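Adhesion G-protein coupled receptor G6 (Danio rerio, PDB 6V55) is an adhesion G protein-coupled receptor of zebrafish whose large, calcium-binding extracellular region probably senses extracellular partners and serves in myelination. Local coordinates at residues Lys534-Val548 and Asp574-Ala586. Sequence-based numbering, arbitrary orientation.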
ATOM      1  N   LYS A 534     -18.595  18.341 -13.800  1.00 48.52           N
ATOM      2  CA  LYS A 534     -18.807  19.497 -14.657  1.00 41.49           C
ATOM      3  C   LYS A 534     -18.748  20.791 -13.856  1.00 38.57           C
ATOM      4  O   LYS A 534     -18.286  21.802 -14.385  1.00 44.65           O
ATOM      5  CB  LYS A 534     -20.130  19.351 -15.431  1.00 44.00           C
ATOM      6  CG  LYS A 534     -21.406  19.918 -14.810  1.00 50.35           C
ATOM      7  CD  LYS A 534     -22.456  20.306 -15.859  1.00 54.26           C
ATOM      8  CE  LYS A 534     -22.010  21.500 -16.706  1.00 59.11           C
ATOM      9  NZ  LYS A 534     -21.743  22.740 -15.906  1.00 61.64           N
ATOM     10  N   GLU A 535     -19.081  20.757 -12.564  1.00 32.77           N
ATOM     11  CA  GLU A 535     -19.005  21.970 -11.766  1.00 34.68           C
ATOM     12  C   GLU A 535     -17.582  22.282 -11.328  1.00 31.09           C
ATOM     13  O   GLU A 535     -17.258  23.460 -11.171  1.00 31.80           O
ATOM     14  CB  GLU A 535     -19.939  21.892 -10.555  1.00 46.82           C
ATOM     15  CG  GLU A 535     -21.409  21.561 -10.897  1.00 59.43           C
ATOM     16  CD  GLU A 535     -21.716  20.060 -10.899  1.00 69.64           C
ATOM     17  OE1 GLU A 535     -22.734  19.658 -11.517  1.00 66.64           O
ATOM     18  OE2 GLU A 535     -20.944  19.292 -10.264  1.00 78.22           O
ATOM     19  N   GLU A 536     -16.718  21.271 -11.149  1.00 30.33           N
ATOM     20  CA  GLU A 536     -15.308  21.553 -10.865  1.00 27.53           C
ATOM     21  C   GLU A 536     -14.600  22.096 -12.093  1.00 27.48           C
ATOM     22  O   GLU A 536     -13.718  22.957 -11.977  1.00 27.91           O
ATOM     23  CB  GLU A 536     -14.591  20.295 -10.398  1.00 30.73           C
ATOM     24  CG  GLU A 536     -14.394  20.204  -8.903  1.00 34.96           C
ATOM     25  CD  GLU A 536     -14.308  18.762  -8.411  1.00 39.57           C
ATOM     26  OE1 GLU A 536     -14.231  17.840  -9.266  1.00 40.76           O
ATOM     27  OE2 GLU A 536     -14.368  18.557  -7.168  1.00 38.74           O
ATOM     28  N   LEU A 537     -15.008  21.628 -13.271  1.00 26.11           N
ATOM     29  CA  LEU A 537     -14.357  21.998 -14.517  1.00 23.52           C
ATOM     30  C   LEU A 537     -14.589  23.466 -14.875  1.00 28.97           C
ATOM     31  O   LEU A 537     -13.658  24.139 -15.334  1.00 33.61           O
ATOM     32  CB  LEU A 537     -14.861  21.084 -15.622  1.00 16.88           C
ATOM     33  CG  LEU A 537     -14.047  21.123 -16.889  1.00 26.82           C
ATOM     34  CD1 LEU A 537     -13.687  19.715 -17.224  1.00 30.31           C
ATOM     35  CD2 LEU A 537     -14.844  21.748 -18.005  1.00 26.05           C
ATOM     36  N   THR A 538     -15.809  23.991 -14.666  1.00 29.63           N
ATOM     37  CA  THR A 538     -16.004  25.419 -14.925  1.00 29.65           C
ATOM     38  C   THR A 538     -15.347  26.287 -13.848  1.00 31.65           C
ATOM     39  O   THR A 538     -15.024  27.449 -14.123  1.00 35.09           O
ATOM     40  CB  THR A 538     -17.500  25.794 -15.100  1.00 25.44           C
ATOM     41  OG1 THR A 538     -18.135  26.016 -13.833  1.00 24.77           O
ATOM     42  CG2 THR A 538     -18.273  24.725 -15.891  1.00 18.34           C
ATOM     43  N   GLN A 539     -15.072  25.738 -12.659  1.00 27.06           N
ATOM     44  CA  GLN A 539     -14.309  26.502 -11.682  1.00 27.21           C
ATOM     45  C   GLN A 539     -12.825  26.510 -11.991  1.00 28.63           C
ATOM     46  O   GLN A 539     -12.130  27.470 -11.634  1.00 33.20           O
ATOM     47  CB  GLN A 539     -14.516  25.946 -10.285  1.00 31.29           C
ATOM     48  CG  GLN A 539     -15.905  26.104  -9.819  1.00 31.90           C
ATOM     49  CD  GLN A 539     -16.176  25.214  -8.664  1.00 34.46           C
ATOM     50  OE1 GLN A 539     -15.281  24.927  -7.871  1.00 38.83           O
ATOM     51  NE2 GLN A 539     -17.406  24.743  -8.562  1.00 34.87           N
ATOM     52  N   VAL A 540     -12.312  25.452 -12.616  1.00 24.95           N
ATOM     53  CA  VAL A 540     -10.914  25.475 -13.019  1.00 20.52           C
ATOM     54  C   VAL A 540     -10.729  26.442 -14.189  1.00 21.10           C
ATOM     55  O   VAL A 540      -9.776  27.229 -14.218  1.00 27.69           O
ATOM     56  CB  VAL A 540     -10.435  24.040 -13.326  1.00 16.64           C
ATOM     57  CG1 VAL A 540      -9.079  24.037 -13.902  1.00 16.22           C
ATOM     58  CG2 VAL A 540     -10.394  23.209 -12.043  1.00 18.50           C
ATOM     59  N   VAL A 541     -11.703  26.497 -15.096  1.00 16.47           N
ATOM     60  CA  VAL A 541     -11.545  27.326 -16.285  1.00 16.46           C
ATOM     61  C   VAL A 541     -11.814  28.805 -15.964  1.00 20.06           C
ATOM     62  O   VAL A 541     -11.234  29.704 -16.594  1.00 27.68           O
ATOM     63  CB  VAL A 541     -12.428  26.704 -17.392  1.00 17.18           C
ATOM     64  CG1 VAL A 541     -12.667  27.596 -18.545  1.00 17.76           C
ATOM     65  CG2 VAL A 541     -11.751  25.438 -17.915  1.00 18.52           C
ATOM     66  N   THR A 542     -12.579  29.091 -14.907  1.00 19.63           N
ATOM     67  CA  THR A 542     -12.684  30.483 -14.461  1.00 24.47           C
ATOM     68  C   THR A 542     -11.388  30.975 -13.811  1.00 25.30           C
ATOM     69  O   THR A 542     -10.901  32.065 -14.156  1.00 23.01           O
ATOM     70  CB  THR A 542     -13.881  30.646 -13.528  1.00 28.85           C
ATOM     71  OG1 THR A 542     -15.081  30.430 -14.290  1.00 33.13           O
ATOM     72  CG2 THR A 542     -13.934  32.042 -12.928  1.00 29.05           C
ATOM     73  N   LYS A 543     -10.772  30.145 -12.948  1.00 23.79           N
ATOM     74  CA  LYS A 543      -9.486  30.484 -12.329  1.00 20.84           C
ATOM     75  C   LYS A 543      -8.343  30.606 -13.348  1.00 21.89           C
ATOM     76  O   LYS A 543      -7.488  31.491 -13.198  1.00 26.44           O
ATOM     77  CB  LYS A 543      -9.128  29.449 -11.263  1.00 18.61           C
ATOM     78  CG  LYS A 543      -7.958  29.865 -10.382  1.00 19.52           C
ATOM     79  CD  LYS A 543      -8.201  31.225  -9.732  1.00 22.62           C
ATOM     80  CE  LYS A 543      -9.225  31.084  -8.598  1.00 24.22           C
ATOM     81  NZ  LYS A 543      -9.699  32.378  -8.019  1.00 24.31           N
ATOM     82  N   VAL A 544      -8.341  29.769 -14.401  1.00 16.32           N
ATOM     83  CA  VAL A 544      -7.375  29.896 -15.496  1.00 16.24           C
ATOM     84  C   VAL A 544      -7.562  31.221 -16.232  1.00 16.29           C
ATOM     85  O   VAL A 544      -6.579  31.881 -16.589  1.00 18.59           O
ATOM     86  CB  VAL A 544      -7.496  28.680 -16.440  1.00 16.17           C
ATOM     87  CG1 VAL A 544      -6.843  28.897 -17.804  1.00 16.12           C
ATOM     88  CG2 VAL A 544      -6.869  27.500 -15.800  1.00 16.22           C
ATOM     89  N   MET A 545      -8.811  31.687 -16.365  1.00 16.40           N
ATOM     90  CA  MET A 545      -9.056  32.997 -16.970  1.00 16.94           C
ATOM     91  C   MET A 545      -8.558  34.141 -16.086  1.00 19.57           C
ATOM     92  O   MET A 545      -8.007  35.124 -16.598  1.00 25.59           O
ATOM     93  CB  MET A 545     -10.541  33.177 -17.263  1.00 23.57           C
ATOM     94  CG  MET A 545     -10.912  34.513 -17.924  1.00 30.73           C
ATOM     95  SD  MET A 545     -10.023  34.813 -19.476  1.00 36.26           S
ATOM     96  CE  MET A 545     -11.350  34.255 -20.497  1.00 36.92           C
ATOM     97  N   GLU A 546      -8.710  34.016 -14.762  1.00 18.44           N
ATOM     98  CA  GLU A 546      -8.172  35.029 -13.860  1.00 23.58           C
ATOM     99  C   GLU A 546      -6.650  35.032 -13.893  1.00 25.87           C
ATOM    100  O   GLU A 546      -6.018  36.100 -13.913  1.00 28.64           O
ATOM    101  CB  GLU A 546      -8.666  34.780 -12.437  1.00 28.47           C
ATOM    102  CG  GLU A 546     -10.181  34.773 -12.274  1.00 37.08           C
ATOM    103  CD  GLU A 546     -10.613  34.349 -10.864  1.00 46.51           C
ATOM    104  OE1 GLU A 546     -11.838  34.179 -10.633  1.00 48.22           O
ATOM    105  OE2 GLU A 546      -9.723  34.185  -9.987  1.00 48.42           O
ATOM    106  N   LEU A 547      -6.071  33.834 -13.978  1.00 22.11           N
ATOM    107  CA  LEU A 547      -4.635  33.661 -14.042  1.00 21.55           C
ATOM    108  C   LEU A 547      -4.058  34.250 -15.315  1.00 24.29           C
ATOM    109  O   LEU A 547      -3.019  34.905 -15.269  1.00 33.88           O
ATOM    110  CB  LEU A 547      -4.308  32.175 -13.960  1.00 21.19           C
ATOM    111  CG  LEU A 547      -2.858  31.751 -13.819  1.00 21.27           C
ATOM    112  CD1 LEU A 547      -2.808  30.675 -12.788  1.00 23.21           C
ATOM    113  CD2 LEU A 547      -2.280  31.245 -15.116  1.00 19.23           C
ATOM    114  N   VAL A 548      -4.700  34.013 -16.459  1.00 20.66           N
ATOM    115  CA  VAL A 548      -4.139  34.485 -17.722  1.00 16.33           C
ATOM    116  C   VAL A 548      -4.277  36.004 -17.812  1.00 26.69           C
ATOM    117  O   VAL A 548      -3.387  36.690 -18.326  1.00 25.31           O
ATOM    118  CB  VAL A 548      -4.804  33.723 -18.890  1.00 16.24           C
ATOM    119  CG1 VAL A 548      -4.517  34.348 -20.251  1.00 16.22           C
ATOM    120  CG2 VAL A 548      -4.312  32.299 -18.915  1.00 16.15           C
ATOM    121  N   ASP A 574     -20.876  17.500 -22.046  1.00 42.03           N
ATOM    122  CA  ASP A 574     -21.674  18.341 -21.164  1.00 46.59           C
ATOM    123  C   ASP A 574     -20.827  19.056 -20.118  1.00 44.70           C
ATOM    124  O   ASP A 574     -21.239  20.116 -19.627  1.00 44.27           O
ATOM    125  CB  ASP A 574     -22.778  17.516 -20.497  1.00 54.95           C
ATOM    126  CG  ASP A 574     -24.125  17.700 -21.183  1.00 62.79           C
ATOM    127  OD1 ASP A 574     -24.116  18.079 -22.380  1.00 64.43           O
ATOM    128  OD2 ASP A 574     -25.177  17.463 -20.536  1.00 65.38           O
ATOM    129  N   ALA A 575     -19.644  18.527 -19.798  1.00 45.24           N
ATOM    130  CA  ALA A 575     -18.757  19.215 -18.864  1.00 44.79           C
ATOM    131  C   ALA A 575     -18.122  20.446 -19.502  1.00 44.60           C
ATOM    132  O   ALA A 575     -18.030  21.506 -18.868  1.00 45.81           O
ATOM    133  CB  ALA A 575     -17.685  18.251 -18.360  1.00 43.54           C
ATOM    134  N   GLN A 576     -17.717  20.332 -20.767  1.00 41.16           N
ATOM    135  CA  GLN A 576     -17.057  21.435 -21.448  1.00 39.55           C
ATOM    136  C   GLN A 576     -18.008  22.573 -21.783  1.00 42.57           C
ATOM    137  O   GLN A 576     -17.554  23.722 -21.835  1.00 42.47           O
ATOM    138  CB  GLN A 576     -16.411  20.959 -22.748  1.00 35.40           C
ATOM    139  CG  GLN A 576     -15.543  19.767 -22.617  1.00 27.90           C
ATOM    140  CD  GLN A 576     -14.944  19.356 -23.939  1.00 25.63           C
ATOM    141  OE1 GLN A 576     -14.395  20.185 -24.671  1.00 26.11           O
ATOM    142  NE2 GLN A 576     -15.029  18.067 -24.251  1.00 26.29           N
ATOM    143  N   LYS A 577     -19.313  22.271 -21.989  1.00 44.12           N
ATOM    144  CA  LYS A 577     -20.261  23.195 -22.630  1.00 42.65           C
ATOM    145  C   LYS A 577     -20.461  24.482 -21.839  1.00 42.67           C
ATOM    146  O   LYS A 577     -20.480  25.570 -22.423  1.00 43.13           O
ATOM    147  CB  LYS A 577     -21.614  22.508 -22.858  1.00 44.57           C
ATOM    148  CG  LYS A 577     -22.452  23.174 -23.975  1.00 53.01           C
ATOM    149  CD  LYS A 577     -23.717  22.368 -24.379  1.00 59.50           C
ATOM    150  CE  LYS A 577     -24.766  22.239 -23.256  1.00 60.54           C
ATOM    151  NZ  LYS A 577     -25.901  23.217 -23.383  1.00 59.26           N
ATOM    152  N   ASP A 578     -20.498  24.392 -20.517  1.00 46.33           N
ATOM    153  CA  ASP A 578     -20.605  25.588 -19.697  1.00 50.43           C
ATOM    154  C   ASP A 578     -19.288  26.351 -19.578  1.00 44.22           C
ATOM    155  O   ASP A 578     -19.313  27.569 -19.385  1.00 45.37           O
ATOM    156  CB  ASP A 578     -21.125  25.200 -18.312  1.00 60.69           C
ATOM    157  CG  ASP A 578     -22.637  25.199 -18.242  1.00 67.77           C
ATOM    158  OD1 ASP A 578     -23.176  25.607 -17.185  1.00 72.35           O
ATOM    159  OD2 ASP A 578     -23.278  24.813 -19.252  1.00 67.68           O
ATOM    160  N   ALA A 579     -18.144  25.679 -19.695  1.00 38.24           N
ATOM    161  CA  ALA A 579     -16.850  26.330 -19.519  1.00 31.04           C
ATOM    162  C   ALA A 579     -16.142  26.682 -20.821  1.00 24.14           C
ATOM    163  O   ALA A 579     -15.059  27.273 -20.758  1.00 24.05           O
ATOM    164  CB  ALA A 579     -15.915  25.447 -18.690  1.00 29.24           C
ATOM    165  N   SER A 580     -16.710  26.339 -21.989  1.00 18.80           N
ATOM    166  CA  SER A 580     -15.937  26.357 -23.231  1.00 21.13           C
ATOM    167  C   SER A 580     -15.644  27.773 -23.710  1.00 22.84           C
ATOM    168  O   SER A 580     -14.566  28.023 -24.261  1.00 27.19           O
ATOM    169  CB  SER A 580     -16.647  25.573 -24.340  1.00 24.75           C
ATOM    170  OG  SER A 580     -17.821  26.225 -24.790  1.00 29.26           O
ATOM    171  N   GLU A 581     -16.559  28.716 -23.479  1.00 21.69           N
ATOM    172  CA  GLU A 581     -16.325  30.067 -23.976  1.00 21.61           C
ATOM    173  C   GLU A 581     -15.268  30.792 -23.144  1.00 20.34           C
ATOM    174  O   GLU A 581     -14.469  31.558 -23.687  1.00 19.75           O
ATOM    175  CB  GLU A 581     -17.628  30.855 -24.013  1.00 20.28           C
ATOM    176  CG  GLU A 581     -17.507  32.154 -24.783  1.00 25.03           C
ATOM    177  CD  GLU A 581     -18.607  33.146 -24.466  1.00 32.88           C
ATOM    178  OE1 GLU A 581     -19.507  32.825 -23.647  1.00 36.85           O
ATOM    179  OE2 GLU A 581     -18.571  34.247 -25.059  1.00 33.69           O
ATOM    180  N   THR A 582     -15.212  30.521 -21.839  1.00 20.73           N
ATOM    181  CA  THR A 582     -14.124  31.049 -21.022  1.00 18.98           C
ATOM    182  C   THR A 582     -12.789  30.405 -21.399  1.00 16.79           C
ATOM    183  O   THR A 582     -11.773  31.108 -21.541  1.00 15.05           O
ATOM    184  CB  THR A 582     -14.457  30.828 -19.549  1.00 22.13           C
ATOM    185  OG1 THR A 582     -15.646  31.563 -19.211  1.00 26.44           O
ATOM    186  CG2 THR A 582     -13.337  31.263 -18.657  1.00 22.91           C
ATOM    187  N   ALA A 583     -12.805  29.081 -21.645  1.00 14.47           N
ATOM    188  CA  ALA A 583     -11.614  28.336 -22.055  1.00 12.58           C
ATOM    189  C   ALA A 583     -11.085  28.821 -23.387  1.00 16.23           C
ATOM    190  O   ALA A 583      -9.874  29.021 -23.533  1.00 21.25           O
ATOM    191  CB  ALA A 583     -11.926  26.843 -22.155  1.00 14.10           C
ATOM    192  N   LEU A 584     -11.987  29.053 -24.345  1.00 16.95           N
ATOM    193  CA  LEU A 584     -11.587  29.557 -25.650  1.00 15.08           C
ATOM    194  C   LEU A 584     -11.039  30.967 -25.549  1.00 17.89           C
ATOM    195  O   LEU A 584      -9.998  31.266 -26.142  1.00 18.49           O
ATOM    196  CB  LEU A 584     -12.766  29.537 -26.607  1.00 15.08           C
ATOM    197  CG  LEU A 584     -13.014  28.156 -27.199  1.00 20.36           C
ATOM    198  CD1 LEU A 584     -14.260  28.233 -28.110  1.00 18.24           C
ATOM    199  CD2 LEU A 584     -11.778  27.608 -27.917  1.00 12.14           C
ATOM    200  N   LYS A 585     -11.685  31.817 -24.741  1.00 17.83           N
ATOM    201  CA  LYS A 585     -11.240  33.197 -24.606  1.00 15.92           C
ATOM    202  C   LYS A 585      -9.946  33.294 -23.802  1.00 16.39           C
ATOM    203  O   LYS A 585      -9.114  34.158 -24.104  1.00 15.75           O
ATOM    204  CB  LYS A 585     -12.363  34.054 -24.001  1.00 11.95           C
ATOM    205  CG  LYS A 585     -13.476  34.437 -24.977  1.00 12.39           C
ATOM    206  CD  LYS A 585     -14.689  34.992 -24.255  1.00 14.95           C
ATOM    207  CE  LYS A 585     -15.510  35.923 -25.146  1.00 21.16           C
ATOM    208  NZ  LYS A 585     -16.554  36.679 -24.381  1.00 20.77           N
ATOM    209  N   ALA A 586      -9.712  32.371 -22.851  1.00 20.36           N
ATOM    210  CA  ALA A 586      -8.460  32.380 -22.081  1.00 17.21           C
ATOM    211  C   ALA A 586      -7.260  31.895 -22.883  1.00 18.55           C
ATOM    212  O   ALA A 586      -6.147  32.403 -22.684  1.00 23.12           O
ATOM    213  CB  ALA A 586      -8.577  31.512 -20.832  1.00 13.33           C
TER
HETATM  214  O   HOH W   1     -15.889  32.593 -15.884  1.00 29.38           O
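Two nearly parallel helices, 534-548 and 574-586, pack in a helical bundle with helices 517-527 and 555-568, consistent with the helical subdomain of a GAIN domain. Their axes approach to 8.5 Å at a crossing angle of -16°, an approach permitted by the alanines Ala575, Ala579, Ala583 and Ala586 on the second helix. Thr538 sets its methyl CG2 on Ala579 CB at 3.7 Å. Val541, with CG1 anti to the backbone N (chi1 165°), pushes that methyl between Ala579 and Ala583, 3.8 Å from Ala583 CB. Leu537 CD2 lies against the backbone of Ala575 and the methyl of Ala579. Farther along, Met545 bends back at CG and SD: its sulfur lies 3.9 Å from Ala586 CB, CE rests against Thr582 O (3.3 Å) and Ala586 N, beside Lys585 CB, and Met545 CB meets Thr582 CG2. At the other end Lys534 lays CB over Ala575 and curls its bent chain past Asp574 O to a long salt bridge, NZ to Asp578 OD1 at 3.5 Å. Replacing Lys534 by an alanine would keep CB on Ala575 but is likely to leave Asp578 without this charge partner and Asp574 O without the covering CE. No direct hydrogen bond joins the helices; a water donates to Thr542 OG1 at 2.8 Å and weakly reaches Thr582 OG1, while Thr542 OG1 itself donates to Thr538 O. Behind the first helix, Val540 and Val544 pack on Ile564 of helix 555-568, and Val540 and Leu547 reach helix 517-527; Leu584 of the second helix turns to Phe683, in a loop beyond strand 671-677.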